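Local coordinates for extracellular solute-binding protein, family 1 (Bifidobacterium longum subsp. infantis, PDB 6FTH) that probably captures human milk oligosaccharides outside the cell as the solute-binding component of an ABC transporter, delivering them for import, at residues F156-K159 / T160-D163; E175-N178 / V179-F183; Y435-Q438 / R439-F442. One frame throughout, in Å; residues are numbered along the deposited sequence.

Contact 1: residues F156-K159 / T160-D163; sequences FINK and TWLD
N158 and W161 meet in an N-terminal helix cap, where strand 154-158 runs without a break into helix 159-165. N158 is the N-cap: its OD1 accepts from W161 N at 2.8 Å, the donor standing 47° out of the plane of the amide. Asparagine suits this place because its short side chain can turn back to a backbone N-H of the first turn. With CG anti to the backbone N (chi1 -169°), the amide is swung over the indole and lies nearly flat on it, the two planes 11° apart. N158 ND2 sits 3.4 Å from W161 NE1, but both are donors, so this is stacking and not a bond; ND2 is instead satisfied by Q310 OE1. N158 CB adds a CH-pi contact over the five-membered ring. The backbone oxygen of N158 starts the helical pattern by accepting from L162 N at 3.1 Å.

Next in the chain, K159 bends at chi2 and chi4 to bring NZ to D163 OD1, one turn further on and 2.8 Å away on its syn lone pair, an i to i+4 salt bridge at the more exposed side of the helix. On the buried side I157 CG2 packs against L162 CD1 at 4.0 Å, branched apolar groups filling the angle between strand and helix. Backbone bonds from N158 to G293 and from I157 to I312 hold the strand between its sheet neighbours 292-297 and 311-313, while L162 turns to V179 and F183 of helix 173-185.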
loop_
_atom_site.group_PDB
_atom_site.type_symbol
_atom_site.label_atom_id
_atom_site.label_comp_id
_atom_site.label_asym_id
_atom_site.label_seq_id
_atom_site.Cartn_x
_atom_site.Cartn_y
_atom_site.Cartn_z
ATOM N N PHE A 156 12.708 -5.778 9.137
ATOM C CA PHE A 156 14.085 -6.121 8.800
ATOM C C PHE A 156 14.973 -6.107 10.037
ATOM O O PHE A 156 14.778 -5.309 10.961
ATOM C CB PHE A 156 14.639 -5.134 7.770
ATOM C CG PHE A 156 13.860 -5.107 6.487
ATOM C CD1 PHE A 156 13.691 -6.259 5.749
ATOM C CD2 PHE A 156 13.279 -3.934 6.031
ATOM C CE1 PHE A 156 12.964 -6.242 4.550
ATOM C CE2 PHE A 156 12.554 -3.913 4.844
ATOM C CZ PHE A 156 12.380 -5.077 4.115
ATOM N N ILE A 157 15.982 -6.980 10.035
ATOM C CA ILE A 157 17.004 -6.974 11.077
ATOM C C ILE A 157 18.377 -7.103 10.433
ATOM O O ILE A 157 18.529 -7.707 9.365
ATOM C CB ILE A 157 16.756 -8.065 12.131
ATOM C CG1 ILE A 157 17.603 -7.849 13.388
ATOM C CG2 ILE A 157 16.980 -9.436 11.571
ATOM C CD1 ILE A 157 16.996 -8.534 14.577
ATOM N N ASN A 158 19.377 -6.513 11.091
ATOM C CA ASN A 158 20.769 -6.599 10.649
ATOM C C ASN A 158 21.306 -7.954 11.086
ATOM O O ASN A 158 21.684 -8.155 12.246
ATOM C CB ASN A 158 21.607 -5.446 11.186
ATOM C CG ASN A 158 22.949 -5.407 10.513
ATOM O OD1 ASN A 158 23.571 -6.462 10.342
ATOM N ND2 ASN A 158 23.347 -4.245 10.042
ATOM N N LYS A 159 21.272 -8.908 10.147
ATOM C CA LYS A 159 21.759 -10.254 10.382
ATOM C C LYS A 159 23.282 -10.281 10.566
ATOM O O LYS A 159 23.796 -11.129 11.308
ATOM C CB LYS A 159 21.329 -11.153 9.213
ATOM C CG LYS A 159 21.651 -12.645 9.386
ATOM C CD LYS A 159 21.030 -13.243 10.638
ATOM C CE LYS A 159 20.930 -14.759 10.585
ATOM N NZ LYS A 159 22.260 -15.397 10.280
ATOM N N THR A 160 24.012 -9.391 9.891
ATOM C CA THR A 160 25.454 -9.307 10.120
ATOM C C THR A 160 25.737 -8.998 11.583
ATOM O O THR A 160 26.627 -9.594 12.195
ATOM C CB THR A 160 26.054 -8.231 9.221
ATOM O OG1 THR A 160 25.887 -8.625 7.854
ATOM C CG2 THR A 160 27.550 -8.019 9.518
ATOM N N TRP A 161 24.955 -8.097 12.171
ATOM C CA TRP A 161 25.119 -7.789 13.590
ATOM C C TRP A 161 24.759 -8.981 14.469
ATOM O O TRP A 161 25.467 -9.289 15.438
ATOM C CB TRP A 161 24.254 -6.597 13.957
ATOM C CG TRP A 161 24.654 -5.263 13.422
ATOM C CD1 TRP A 161 25.692 -4.970 12.561
ATOM C CD2 TRP A 161 24.048 -4.009 13.747
ATOM N NE1 TRP A 161 25.740 -3.626 12.335
ATOM C CE2 TRP A 161 24.749 -3.005 13.045
ATOM C CE3 TRP A 161 22.972 -3.642 14.556
ATOM C CZ2 TRP A 161 24.409 -1.661 13.125
ATOM C CZ3 TRP A 161 22.631 -2.308 14.647
ATOM C CH2 TRP A 161 23.346 -1.326 13.933
ATOM N N LEU A 162 23.639 -9.655 14.180
ATOM C CA LEU A 162 23.288 -10.833 14.955
ATOM C C LEU A 162 24.430 -11.837 14.928
ATOM O O LEU A 162 24.803 -12.400 15.961
ATOM C CB LEU A 162 22.034 -11.500 14.392
ATOM C CG LEU A 162 20.717 -10.701 14.521
ATOM C CD1 LEU A 162 19.632 -11.480 13.789
ATOM C CD2 LEU A 162 20.314 -10.444 15.948
ATOM N N ASP A 163 24.992 -12.064 13.741
ATOM C CA ASP A 163 26.035 -13.071 13.569
ATOM C C ASP A 163 27.297 -12.693 14.334
ATOM O O ASP A 163 27.897 -13.534 15.019
ATOM C CB ASP A 163 26.365 -13.216 12.085
ATOM C CG ASP A 163 25.293 -13.981 11.305
ATOM O OD1 ASP A 163 24.383 -14.561 11.917
ATOM O OD2 ASP A 163 25.397 -13.993 10.061
#

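Contact 2: residues E175-N178 / V179-F183; sequences ELEN and VLKAF
L176 and L180 face the same way from helix 173-185, one turn apart, and form an i to i+4 apolar pair. Their side chains cross at a slant: L176 CD1 comes to 4.0 Å from L180 CG. L176 has its CG anti to the backbone N (chi1 174°), whereas L180 has CG anti to the carbonyl carbon (chi1 -65°), and these unlike choices bring the two branched ends together. Leucine fits here because the same groups also reach helix 249-263, L176 touching Y257 and L180 touching L261.

Next round the helix, E177 and K181 are likewise four residues apart and likewise meet at an angle. Both chains, extended beyond CG, lie against each other, K181 CE 3.8 Å from E177 CG. The salt bridge holds only a weak hydrogen bond, and the stronger ionic partner of E177 is K260, which meets OE1. K181 NZ also has a long, weak ion pair with E264, and K181 and K260 probably offset the closeness of the E177 and E264 carboxylates.

Beneath the side chains the main chain keeps its regular bonds, V179 N to E175 O at 3.0 Å and L180 N to L176 O at 2.9 Å. V179 CG1 rests over one face of the F183 ring, toward its rim. At the polar end of the pair, K181 NZ stands 3.2 Å from E177 OE2.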
loop_
_atom_site.group_PDB
_atom_site.type_symbol
_atom_site.label_atom_id
_atom_site.label_comp_id
_atom_site.label_asym_id
_atom_site.label_seq_id
_atom_site.Cartn_x
_atom_site.Cartn_y
_atom_site.Cartn_z
ATOM N N GLU A 175 13.013 -11.735 23.650
ATOM C CA GLU A 175 14.216 -11.977 22.857
ATOM C C GLU A 175 14.553 -10.763 22.007
ATOM O O GLU A 175 15.732 -10.414 21.846
ATOM C CB GLU A 175 14.016 -13.208 21.964
ATOM C CG GLU A 175 14.057 -14.518 22.731
ATOM C CD GLU A 175 13.743 -15.737 21.885
ATOM O OE1 GLU A 175 13.566 -15.605 20.655
ATOM O OE2 GLU A 175 13.702 -16.844 22.455
ATOM N N LEU A 176 13.529 -10.077 21.473
ATOM C CA LEU A 176 13.798 -8.863 20.709
ATOM C C LEU A 176 14.432 -7.787 21.585
ATOM O O LEU A 176 15.397 -7.128 21.167
ATOM C CB LEU A 176 12.538 -8.356 20.015
ATOM C CG LEU A 176 12.643 -7.022 19.289
ATOM C CD1 LEU A 176 13.672 -7.061 18.166
ATOM C CD2 LEU A 176 11.260 -6.637 18.767
ATOM N N GLU A 177 13.901 -7.584 22.793
ATOM C CA GLU A 177 14.480 -6.593 23.688
ATOM C C GLU A 177 15.940 -6.927 23.981
ATOM O O GLU A 177 16.813 -6.038 23.957
ATOM C CB GLU A 177 13.652 -6.505 24.975
ATOM C CG GLU A 177 14.142 -5.438 25.901
ATOM C CD GLU A 177 13.374 -5.370 27.205
ATOM O OE1 GLU A 177 12.516 -6.244 27.471
ATOM O OE2 GLU A 177 13.632 -4.417 27.966
ATOM N N ASN A 178 16.238 -8.205 24.214
ATOM C CA ASN A 178 17.619 -8.594 24.510
ATOM C C ASN A 178 18.540 -8.293 23.337
ATOM O O ASN A 178 19.653 -7.775 23.524
ATOM C CB ASN A 178 17.667 -10.071 24.875
ATOM C CG ASN A 178 19.069 -10.553 25.186
ATOM O OD1 ASN A 178 19.672 -10.140 26.185
ATOM N ND2 ASN A 178 19.594 -11.445 24.341
ATOM N N VAL A 179 18.099 -8.610 22.114
ATOM C CA VAL A 179 18.886 -8.293 20.923
ATOM C C VAL A 179 19.132 -6.795 20.812
ATOM O O VAL A 179 20.249 -6.345 20.494
ATOM C CB VAL A 179 18.164 -8.832 19.668
ATOM C CG1 VAL A 179 18.722 -8.204 18.412
ATOM C CG2 VAL A 179 18.228 -10.349 19.631
ATOM N N LEU A 180 18.098 -5.987 21.056
ATOM C CA LEU A 180 18.249 -4.552 20.900
ATOM C C LEU A 180 19.224 -3.987 21.924
ATOM O O LEU A 180 19.988 -3.076 21.603
ATOM C CB LEU A 180 16.888 -3.871 21.023
ATOM C CG LEU A 180 15.860 -4.206 19.923
ATOM C CD1 LEU A 180 14.591 -3.490 20.218
ATOM C CD2 LEU A 180 16.368 -3.828 18.547
ATOM N N LYS A 181 19.205 -4.504 23.163
ATOM C CA LYS A 181 20.180 -4.066 24.165
ATOM C C LYS A 181 21.600 -4.375 23.719
ATOM O O LYS A 181 22.518 -3.574 23.934
ATOM C CB LYS A 181 19.896 -4.726 25.512
ATOM C CG LYS A 181 18.615 -4.213 26.187
ATOM C CD LYS A 181 18.264 -4.913 27.485
ATOM C CE LYS A 181 17.005 -4.285 28.113
ATOM N NZ LYS A 181 16.511 -5.084 29.298
ATOM N N ALA A 182 21.807 -5.545 23.125
ATOM C CA ALA A 182 23.122 -5.897 22.605
ATOM C C ALA A 182 23.539 -4.963 21.484
ATOM O O ALA A 182 24.693 -4.505 21.434
ATOM C CB ALA A 182 23.090 -7.339 22.115
ATOM N N PHE A 183 22.619 -4.651 20.572
ATOM C CA PHE A 183 22.912 -3.686 19.518
ATOM C C PHE A 183 23.300 -2.347 20.114
ATOM O O PHE A 183 24.193 -1.658 19.596
ATOM C CB PHE A 183 21.688 -3.493 18.606
ATOM C CG PHE A 183 21.367 -4.670 17.690
ATOM C CD1 PHE A 183 22.191 -5.782 17.564
ATOM C CD2 PHE A 183 20.213 -4.623 16.930
ATOM C CE1 PHE A 183 21.848 -6.815 16.685
ATOM C CE2 PHE A 183 19.869 -5.628 16.067
ATOM C CZ PHE A 183 20.675 -6.732 15.941
#

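Contact 3: residues Y435-Q438 / R439-F442; sequences YEEQ and RSHF
H441 and E437 are joined by a histidine-carboxylate hydrogen bond, NE2 giving its proton to OE2 at 2.7 Å. The acceptor lies close to the ring plane, but OE2 is met on its anti side, the carboxylate turned 63° from the ring. A bend at chi2 (65°) curls the glutamate chain back to it. Imidazole suits the place, also offering its face: Q438 CA makes a CH-pi contact 4.0 Å from the ring centroid. The other ring nitrogen, ND1, bonds to T327 O, which fixes the ring's rotation; with an oxygen acceptor at each nitrogen, one a carboxylate, the ring is probably protonated at both.

S440 OG, short enough to fold back, donates to E437 O at 2.7 Å, while S440 N is only weakly held by E436 O and E437 O; H441 N then bonds to Q438 O at 3.1 Å. R439 N bonds to Y435 O at 2.9 Å, and its NH1 binds D330 O and S332 O. Farther out, Q438 NE2 bonds to V316 O, and Y435 stacks on W329 while its OH bonds to M155 N of strand 154-158. This is a short helix, 436-439, running out into a type I beta turn from R439 to F442.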
loop_
_atom_site.group_PDB
_atom_site.type_symbol
_atom_site.label_atom_id
_atom_site.label_comp_id
_atom_site.label_asym_id
_atom_site.label_seq_id
_atom_site.Cartn_x
_atom_site.Cartn_y
_atom_site.Cartn_z
ATOM N N TYR A 435 7.438 -14.459 5.327
ATOM C CA TYR A 435 6.134 -14.224 5.941
ATOM C C TYR A 435 5.061 -15.204 5.494
ATOM O O TYR A 435 3.934 -15.121 5.991
ATOM C CB TYR A 435 5.676 -12.785 5.666
ATOM C CG TYR A 435 6.655 -11.830 6.259
ATOM C CD1 TYR A 435 6.694 -11.590 7.624
ATOM C CD2 TYR A 435 7.593 -11.217 5.457
ATOM C CE1 TYR A 435 7.648 -10.761 8.177
ATOM C CE2 TYR A 435 8.541 -10.378 6.002
ATOM C CZ TYR A 435 8.558 -10.138 7.351
ATOM O OH TYR A 435 9.513 -9.312 7.918
ATOM N N GLU A 436 5.378 -16.159 4.613
ATOM C CA GLU A 436 4.367 -17.127 4.201
ATOM C C GLU A 436 3.856 -17.945 5.375
ATOM O O GLU A 436 2.652 -18.202 5.478
ATOM C CB GLU A 436 4.895 -18.045 3.099
ATOM C CG GLU A 436 4.673 -17.475 1.732
ATOM C CD GLU A 436 4.696 -18.529 0.618
ATOM O OE1 GLU A 436 5.752 -18.670 -0.024
ATOM O OE2 GLU A 436 3.650 -19.188 0.387
ATOM N N GLU A 437 4.736 -18.326 6.292
ATOM C CA GLU A 437 4.296 -19.083 7.451
ATOM C C GLU A 437 3.350 -18.265 8.320
ATOM O O GLU A 437 2.252 -18.726 8.650
ATOM C CB GLU A 437 5.495 -19.602 8.248
ATOM C CG GLU A 437 5.100 -20.335 9.515
ATOM C CD GLU A 437 4.341 -21.616 9.278
ATOM O OE1 GLU A 437 4.640 -22.325 8.299
ATOM O OE2 GLU A 437 3.453 -21.944 10.093
ATOM N N GLN A 438 3.746 -17.047 8.722
ATOM C CA GLN A 438 2.868 -16.294 9.619
ATOM C C GLN A 438 1.573 -15.890 8.926
ATOM O O GLN A 438 0.503 -15.899 9.541
ATOM C CB GLN A 438 3.579 -15.076 10.204
ATOM C CG GLN A 438 4.477 -15.447 11.348
ATOM C CD GLN A 438 5.234 -14.283 11.936
ATOM O OE1 GLN A 438 5.438 -13.247 11.281
ATOM N NE2 GLN A 438 5.656 -14.440 13.184
ATOM N N ARG A 439 1.629 -15.562 7.637
ATOM C CA ARG A 439 0.393 -15.233 6.925
ATOM C C ARG A 439 -0.536 -16.429 6.805
ATOM O O ARG A 439 -1.759 -16.247 6.725
ATOM C CB ARG A 439 0.696 -14.612 5.556
ATOM C CG ARG A 439 1.146 -13.151 5.673
ATOM C CD ARG A 439 1.664 -12.535 4.423
ATOM N NE ARG A 439 0.824 -12.690 3.235
ATOM C CZ ARG A 439 0.127 -11.714 2.628
ATOM N NH1 ARG A 439 0.061 -10.510 3.121
ATOM N NH2 ARG A 439 -0.494 -11.942 1.485
ATOM N N SER A 440 -0.005 -17.645 6.888
ATOM C CA SER A 440 -0.853 -18.825 6.813
ATOM C C SER A 440 -1.589 -19.102 8.107
ATOM O O SER A 440 -2.427 -20.007 8.129
ATOM C CB SER A 440 -0.038 -20.062 6.403
ATOM O OG SER A 440 0.726 -20.596 7.472
ATOM N N HIS A 441 -1.341 -18.330 9.163
ATOM C CA HIS A 441 -1.977 -18.521 10.461
ATOM C C HIS A 441 -3.302 -17.782 10.593
ATOM O O HIS A 441 -3.849 -17.729 11.701
ATOM C CB HIS A 441 -1.030 -18.040 11.551
ATOM C CG HIS A 441 0.267 -18.789 11.589
ATOM N ND1 HIS A 441 1.327 -18.386 12.369
ATOM C CD2 HIS A 441 0.660 -19.936 10.981
ATOM C CE1 HIS A 441 2.331 -19.226 12.212
ATOM N NE2 HIS A 441 1.952 -20.181 11.382
ATOM N N PHE A 442 -3.787 -17.151 9.530
ATOM C CA PHE A 442 -5.080 -16.478 9.570
ATOM C C PHE A 442 -5.864 -16.740 8.291
ATOM O O PHE A 442 -5.291 -17.006 7.222
ATOM C CB PHE A 442 -4.958 -14.965 9.833
ATOM C CG PHE A 442 -4.438 -14.170 8.670
ATOM C CD1 PHE A 442 -5.298 -13.685 7.709
ATOM C CD2 PHE A 442 -3.094 -13.874 8.553
ATOM C CE1 PHE A 442 -4.839 -12.927 6.642
ATOM C CE2 PHE A 442 -2.632 -13.115 7.517
ATOM C CZ PHE A 442 -3.488 -12.646 6.546
#

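Contacts 1 and 2 belong to one packed region: helices 159-165 and 173-185 follow each other in the chain and touch, W161 CB lying 3.6 Å from F183 CE1, with the two rings edge to face. Contact 2 is the more buried of the two, whereas contact 1 is partly buried and joins a helix start to a sheet. Contact 3, also partly buried, touches neither, but its nearest atoms come within about 5 Å of those of contact 1, whose strand Y435 reaches. The chemistry follows position: an amide caps a helix beginning, leucines and an ion pair line a helix middle, and histidine, serine and glutamate tie down a helix end.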